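Beta-lactamase (Klebsiella pneumoniae, PDB 6KBY) probably hydrolyses beta-lactam antibiotics to substituted beta-amino acids, as other class C beta-lactamases do, and binds adenosine monophosphate. Local coordinates at residues Q24-M27 with N31-G34; W207-N210 with E214-H217. All coordinates share one frame; numbering follows the deposited sequence.

Contact 1 (Q24-M27 with N31-G34)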
ATOM      1  N   GLN A  24     -15.857   3.004  16.898  1.00  7.51           N
ATOM      2  CA  GLN A  24     -17.020   3.881  17.038  1.00  7.52           C
ATOM      3  C   GLN A  24     -16.640   5.286  17.481  1.00  7.55           C
ATOM      4  O   GLN A  24     -17.085   6.253  16.837  1.00  7.95           O
ATOM      5  CB  GLN A  24     -18.111   3.226  17.887  1.00  8.66           C
ATOM      6  CG  GLN A  24     -18.742   2.040  17.199  1.00 11.09           C
ATOM      7  CD  GLN A  24     -19.866   1.449  18.011  1.00 12.95           C
ATOM      8  OE1 GLN A  24     -19.830   1.467  19.242  1.00 16.44           O
ATOM      9  NE2 GLN A  24     -20.886   0.941  17.331  1.00 15.47           N
ATOM     10  N   PRO A  25     -15.835   5.484  18.526  1.00  7.82           N
ATOM     11  CA  PRO A  25     -15.425   6.860  18.852  1.00  8.19           C
ATOM     12  C   PRO A  25     -14.577   7.500  17.768  1.00  7.75           C
ATOM     13  O   PRO A  25     -14.712   8.704  17.512  1.00  8.27           O
ATOM     14  CB  PRO A  25     -14.670   6.699  20.182  1.00  9.94           C
ATOM     15  CG  PRO A  25     -15.169   5.390  20.748  1.00 12.22           C
ATOM     16  CD  PRO A  25     -15.371   4.522  19.544  1.00  9.10           C
ATOM     17  N   LEU A  26     -13.707   6.723  17.116  1.00  7.67           N
ATOM     18  CA  LEU A  26     -12.909   7.244  16.010  1.00  8.08           C
ATOM     19  C   LEU A  26     -13.800   7.829  14.919  1.00  7.77           C
ATOM     20  O   LEU A  26     -13.555   8.938  14.420  1.00  7.88           O
ATOM     21  CB  LEU A  26     -12.045   6.117  15.445  1.00  7.89           C
ATOM     22  CG  LEU A  26     -11.147   6.494  14.269  1.00  8.05           C
ATOM     23  CD1 LEU A  26      -9.923   7.257  14.746  1.00  9.22           C
ATOM     24  CD2 LEU A  26     -10.745   5.245  13.498  1.00  8.67           C
ATOM     25  N   MET A  27     -14.837   7.091  14.531  1.00  7.56           N
ATOM     26  CA  MET A  27     -15.714   7.563  13.465  1.00  7.77           C
ATOM     27  C   MET A  27     -16.544   8.755  13.917  1.00  7.23           C
ATOM     28  O   MET A  27     -16.800   9.676  13.128  1.00  8.04           O
ATOM     29  CB  MET A  27     -16.631   6.432  13.008  1.00  7.99           C
ATOM     30  CG  MET A  27     -15.886   5.322  12.304  1.00  8.15           C
ATOM     31  SD  MET A  27     -16.935   3.948  11.785  1.00  8.03           S
ATOM     32  CE  MET A  27     -17.989   4.745  10.571  1.00  9.35           C
ATOM     33  N   ASN A  31     -15.923  12.289  12.202  1.00  9.03           N
ATOM     34  CA  ASN A  31     -17.023  12.336  11.241  1.00  8.54           C
ATOM     35  C   ASN A  31     -16.739  11.485  10.003  1.00  8.51           C
ATOM     36  O   ASN A  31     -16.957  11.906   8.863  1.00  9.57           O
ATOM     37  CB  ASN A  31     -17.397  13.769  10.873  1.00 10.50           C
ATOM     38  CG  ASN A  31     -18.785  13.863  10.303  1.00 12.42           C
ATOM     39  OD1 ASN A  31     -19.686  13.139  10.727  1.00 14.12           O
ATOM     40  ND2 ASN A  31     -18.972  14.752   9.336  1.00 16.51           N
ATOM     41  N   ILE A  32     -16.242  10.274  10.236  1.00  8.30           N
ATOM     42  CA  ILE A  32     -15.991   9.312   9.168  1.00  8.74           C
ATOM     43  C   ILE A  32     -17.298   8.591   8.876  1.00  8.58           C
ATOM     44  O   ILE A  32     -17.843   7.942   9.778  1.00  8.50           O
ATOM     45  CB  ILE A  32     -14.938   8.284   9.604  1.00  7.77           C
ATOM     46  CG1 ILE A  32     -13.606   8.966   9.921  1.00  9.31           C
ATOM     47  CG2 ILE A  32     -14.778   7.205   8.545  1.00  8.74           C
ATOM     48  CD1 ILE A  32     -12.672   8.099  10.740  1.00  8.62           C
ATOM     49  N   PRO A  33     -17.831   8.646   7.651  1.00  8.35           N
ATOM     50  CA  PRO A  33     -19.151   8.032   7.428  1.00  9.27           C
ATOM     51  C   PRO A  33     -19.154   6.519   7.522  1.00  7.61           C
ATOM     52  O   PRO A  33     -20.098   5.949   8.083  1.00  8.79           O
ATOM     53  CB  PRO A  33     -19.544   8.527   6.029  1.00  9.98           C
ATOM     54  CG  PRO A  33     -18.755   9.783   5.848  1.00 11.01           C
ATOM     55  CD  PRO A  33     -17.434   9.509   6.523  1.00  8.87           C
ATOM     56  N   GLY A  34     -18.137   5.856   6.985  1.00  7.68           N
ATOM     57  CA  GLY A  34     -18.139   4.404   6.911  1.00  8.02           C
ATOM     58  C   GLY A  34     -16.746   3.831   7.030  1.00  7.17           C
ATOM     59  O   GLY A  34     -15.767   4.426   6.567  1.00  7.38           O
TER
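Met27 and Ile32 come within 4.6 Å of each other, CA to CA, where helix 11-30 ends in a Schellman motif and Asn31, at a positive phi of 55°, turns the chain out of the helix toward strand 34-41. Asparagine suits that turning position because, glycine aside, it tolerates the left-handed region better than most residue types. The turn brings Ile32 N back to Met27 O at 3.0 Å; the N-H lies in the carbonyl plane and meets a lone pair, so a carbonyl at the helix end is satisfied from beyond the helix.

The same two residues make the hydrophobic contact that usually accompanies this motif. Their side chains cross at about a right angle, Met27 CG resting 4.1 Å from the branched Ile32 CB. Ile32 directs CG1 away from its own carbonyl carbon (chi1 -61°), and CD1 thereby reaches back along the helix, over Met27 CA and to 4.2 Å from Leu26 CG. Beta-branched isoleucine can serve both ends of this contact at once, CB touching the methionine and CD1 the leucine. Leu26 itself is buried and also packs on Met35 of strand 34-41 and on Tyr350, and the latter is touched by Ile32 as well. The last turn of the helix is thereby packed on the start of the following strand.

Met27, unbranched and flexible, follows the outgoing chain. It runs straight to SD and then bends (chi3 65°), which swings its methyl across the backbone of 32-34. There CE lies 3.7 Å from Gly34 CA and sits close to two carbonyl oxygens, 3.3 Å from Ile32 O and 3.5 Å from Pro33 O.

Contact 2 (W207-N210 with E214-H217)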
ATOM      1  N   TRP A 207     -18.562   6.262  -1.708  1.00  9.65           N
ATOM      2  CA  TRP A 207     -18.116   7.618  -1.965  1.00  9.20           C
ATOM      3  C   TRP A 207     -17.164   8.043  -0.857  1.00  9.62           C
ATOM      4  O   TRP A 207     -17.334   7.653   0.303  1.00  9.81           O
ATOM      5  CB  TRP A 207     -19.313   8.568  -2.060  1.00 10.77           C
ATOM      6  CG  TRP A 207     -20.016   8.405  -3.366  1.00 12.36           C
ATOM      7  CD1 TRP A 207     -21.090   7.607  -3.629  1.00 14.81           C
ATOM      8  CD2 TRP A 207     -19.648   9.011  -4.607  1.00 12.50           C
ATOM      9  NE1 TRP A 207     -21.429   7.698  -4.963  1.00 15.18           N
ATOM     10  CE2 TRP A 207     -20.557   8.554  -5.582  1.00 14.84           C
ATOM     11  CE3 TRP A 207     -18.638   9.897  -4.987  1.00 13.78           C
ATOM     12  CZ2 TRP A 207     -20.489   8.964  -6.916  1.00 15.54           C
ATOM     13  CZ3 TRP A 207     -18.577  10.308  -6.311  1.00 15.58           C
ATOM     14  CH2 TRP A 207     -19.492   9.836  -7.257  1.00 16.38           C
ATOM     15  N   GLY A 208     -16.138   8.796  -1.230  1.00  9.53           N
ATOM     16  CA  GLY A 208     -15.285   9.417  -0.247  1.00 10.00           C
ATOM     17  C   GLY A 208     -15.798  10.787   0.110  1.00  9.13           C
ATOM     18  O   GLY A 208     -16.504  11.418  -0.669  1.00 10.83           O
ATOM     19  N   TYR A 209     -15.455  11.261   1.301  1.00 10.03           N
ATOM     20  CA  TYR A 209     -15.926  12.560   1.769  1.00  9.89           C
ATOM     21  C   TYR A 209     -14.721  13.426   2.104  1.00 10.75           C
ATOM     22  O   TYR A 209     -13.940  13.090   3.003  1.00 11.73           O
ATOM     23  CB  TYR A 209     -16.927  12.399   2.920  1.00 10.73           C
ATOM     24  CG  TYR A 209     -18.180  11.758   2.370  1.00 10.74           C
ATOM     25  CD1 TYR A 209     -18.298  10.378   2.276  1.00 10.28           C
ATOM     26  CD2 TYR A 209     -19.205  12.539   1.845  1.00 11.68           C
ATOM     27  CE1 TYR A 209     -19.410   9.793   1.711  1.00 10.70           C
ATOM     28  CE2 TYR A 209     -20.325  11.965   1.284  1.00 12.81           C
ATOM     29  CZ  TYR A 209     -20.426  10.591   1.218  1.00 11.56           C
ATOM     30  OH  TYR A 209     -21.531  10.006   0.652  1.00 12.71           O
ATOM     31  N   ASN A 210     -14.550  14.514   1.348  1.00 11.13           N
ATOM     32  CA  ASN A 210     -13.351  15.337   1.445  1.00 11.68           C
ATOM     33  C   ASN A 210     -13.438  16.262   2.659  1.00 12.09           C
ATOM     34  O   ASN A 210     -14.338  16.150   3.498  1.00 11.73           O
ATOM     35  CB  ASN A 210     -13.064  16.051   0.121  1.00 12.50           C
ATOM     36  CG  ASN A 210     -14.078  17.141  -0.206  1.00 13.74           C
ATOM     37  OD1 ASN A 210     -14.920  17.501   0.619  1.00 14.27           O
ATOM     38  ND2 ASN A 210     -13.988  17.684  -1.418  1.00 15.74           N
ATOM     39  N   GLU A 214     -17.741  16.898   0.816  1.00 14.57           N
ATOM     40  CA  GLU A 214     -18.272  16.651  -0.517  1.00 16.21           C
ATOM     41  C   GLU A 214     -17.962  15.215  -0.935  1.00 12.49           C
ATOM     42  O   GLU A 214     -16.853  14.727  -0.693  1.00 13.31           O
ATOM     43  CB  GLU A 214     -17.631  17.606  -1.520  1.00 18.08           C
ATOM     44  CG  GLU A 214     -17.883  19.083  -1.229  1.00 19.99           C
ATOM     45  CD  GLU A 214     -16.961  20.015  -2.004  1.00 24.15           C
ATOM     46  OE1 GLU A 214     -15.875  19.577  -2.441  1.00 23.73           O
ATOM     47  OE2 GLU A 214     -17.327  21.199  -2.178  1.00 25.91           O
ATOM     48  N   PRO A 215     -18.914  14.521  -1.560  1.00 11.90           N
ATOM     49  CA  PRO A 215     -18.641  13.160  -2.049  1.00 14.55           C
ATOM     50  C   PRO A 215     -17.739  13.196  -3.275  1.00 12.56           C
ATOM     51  O   PRO A 215     -18.033  13.882  -4.258  1.00 14.86           O
ATOM     52  CB  PRO A 215     -20.034  12.619  -2.389  1.00 13.31           C
ATOM     53  CG  PRO A 215     -20.862  13.851  -2.671  1.00 15.31           C
ATOM     54  CD  PRO A 215     -20.311  14.938  -1.789  1.00 14.92           C
ATOM     55  N   VAL A 216     -16.628  12.455  -3.211  1.00 11.18           N
ATOM     56  CA  VAL A 216     -15.627  12.468  -4.271  1.00 11.73           C
ATOM     57  C   VAL A 216     -15.113  11.060  -4.546  1.00 11.09           C
ATOM     58  O   VAL A 216     -15.066  10.198  -3.659  1.00 11.18           O
ATOM     59  CB  VAL A 216     -14.441  13.416  -3.967  1.00 12.83           C
ATOM     60  CG1 VAL A 216     -14.896  14.875  -3.975  1.00 16.22           C
ATOM     61  CG2 VAL A 216     -13.799  13.058  -2.639  1.00 13.18           C
ATOM     62  N   HIS A 217     -14.721  10.842  -5.801  1.00 11.97           N
ATOM     63  CA  HIS A 217     -13.952   9.687  -6.231  1.00 11.59           C
ATOM     64  C   HIS A 217     -12.654  10.170  -6.858  1.00 11.24           C
ATOM     65  O   HIS A 217     -12.605  11.231  -7.491  1.00 13.44           O
ATOM     66  CB  HIS A 217     -14.729   8.854  -7.244  1.00 12.46           C
ATOM     67  CG  HIS A 217     -15.731   7.932  -6.625  1.00 11.62           C
ATOM     68  ND1 HIS A 217     -16.837   7.470  -7.305  1.00 13.41           N
ATOM     69  CD2 HIS A 217     -15.783   7.366  -5.394  1.00 10.99           C
ATOM     70  CE1 HIS A 217     -17.531   6.667  -6.518  1.00 13.12           C
ATOM     71  NE2 HIS A 217     -16.911   6.585  -5.354  1.00 11.31           N
TER
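Gly208 O receives two donors from the facing strand: the N-H of Val216 at 2.7 Å, a short bond, and a CA-H...O contact from Pro215 CA at 3.1 Å. Val216 O takes Gly208 N in return, which makes these two the hydrogen-bonded pair of a small antiparallel hairpin, probably within the Omega loop of class C enzymes. Tyr209 and Pro215 form the next, non-hydrogen-bonded pair; proline fits there because its missing N-H is not needed, and its CB meets Tyr209 CE2 at 3.7 Å. The phenol OH is bonded to Lys55 N.

Near the turn, Asn210 N bonds to Glu214 O, while the asparagine side chain folds back (chi1 70°) to face Glu214 with both ends of its amide. OD1 accepts Glu214 N, which approaches from above the carbonyl plane, and ND2 reaches OE1 at 2.9 Å in a nearly straight bond on the carboxylate's anti side.

At the opposite end of the hairpin, the six-membered ring of Trp207 and the imidazole of His217 stack face to face, centroids 3.8 Å apart and planes 9° from parallel. Tyr205 also stacks on the imidazole, and NE2 bonds to Ala206 O. Since a carbonyl oxygen can only accept, that bond implies a proton on NE2, which would fix the rotation of the stacked ring.

Overall arrangement
Contact 1 precedes contact 2 along the chain, and their centres lie 15 Å apart on the same side of the molecule. They meet directly, Pro33 CG packing 3.7 Å from Tyr209 CD1, and Asn31 also touches Asp213 in the turn of the hairpin. Asn347 bridges them further, bonding to Gly34 N through OD1 and making a backbone hydrogen bond with Tyr209. Neither contact lines the pocket; contact 2 comes closer to the ligand, with the side chain of Val216 about 9 Å from the bound AMP, while that of Ile32 is about 11 Å from that of Ser324, an AMP-binding residue. Glu221, which binds AMP, follows contact 2 four residues after His217.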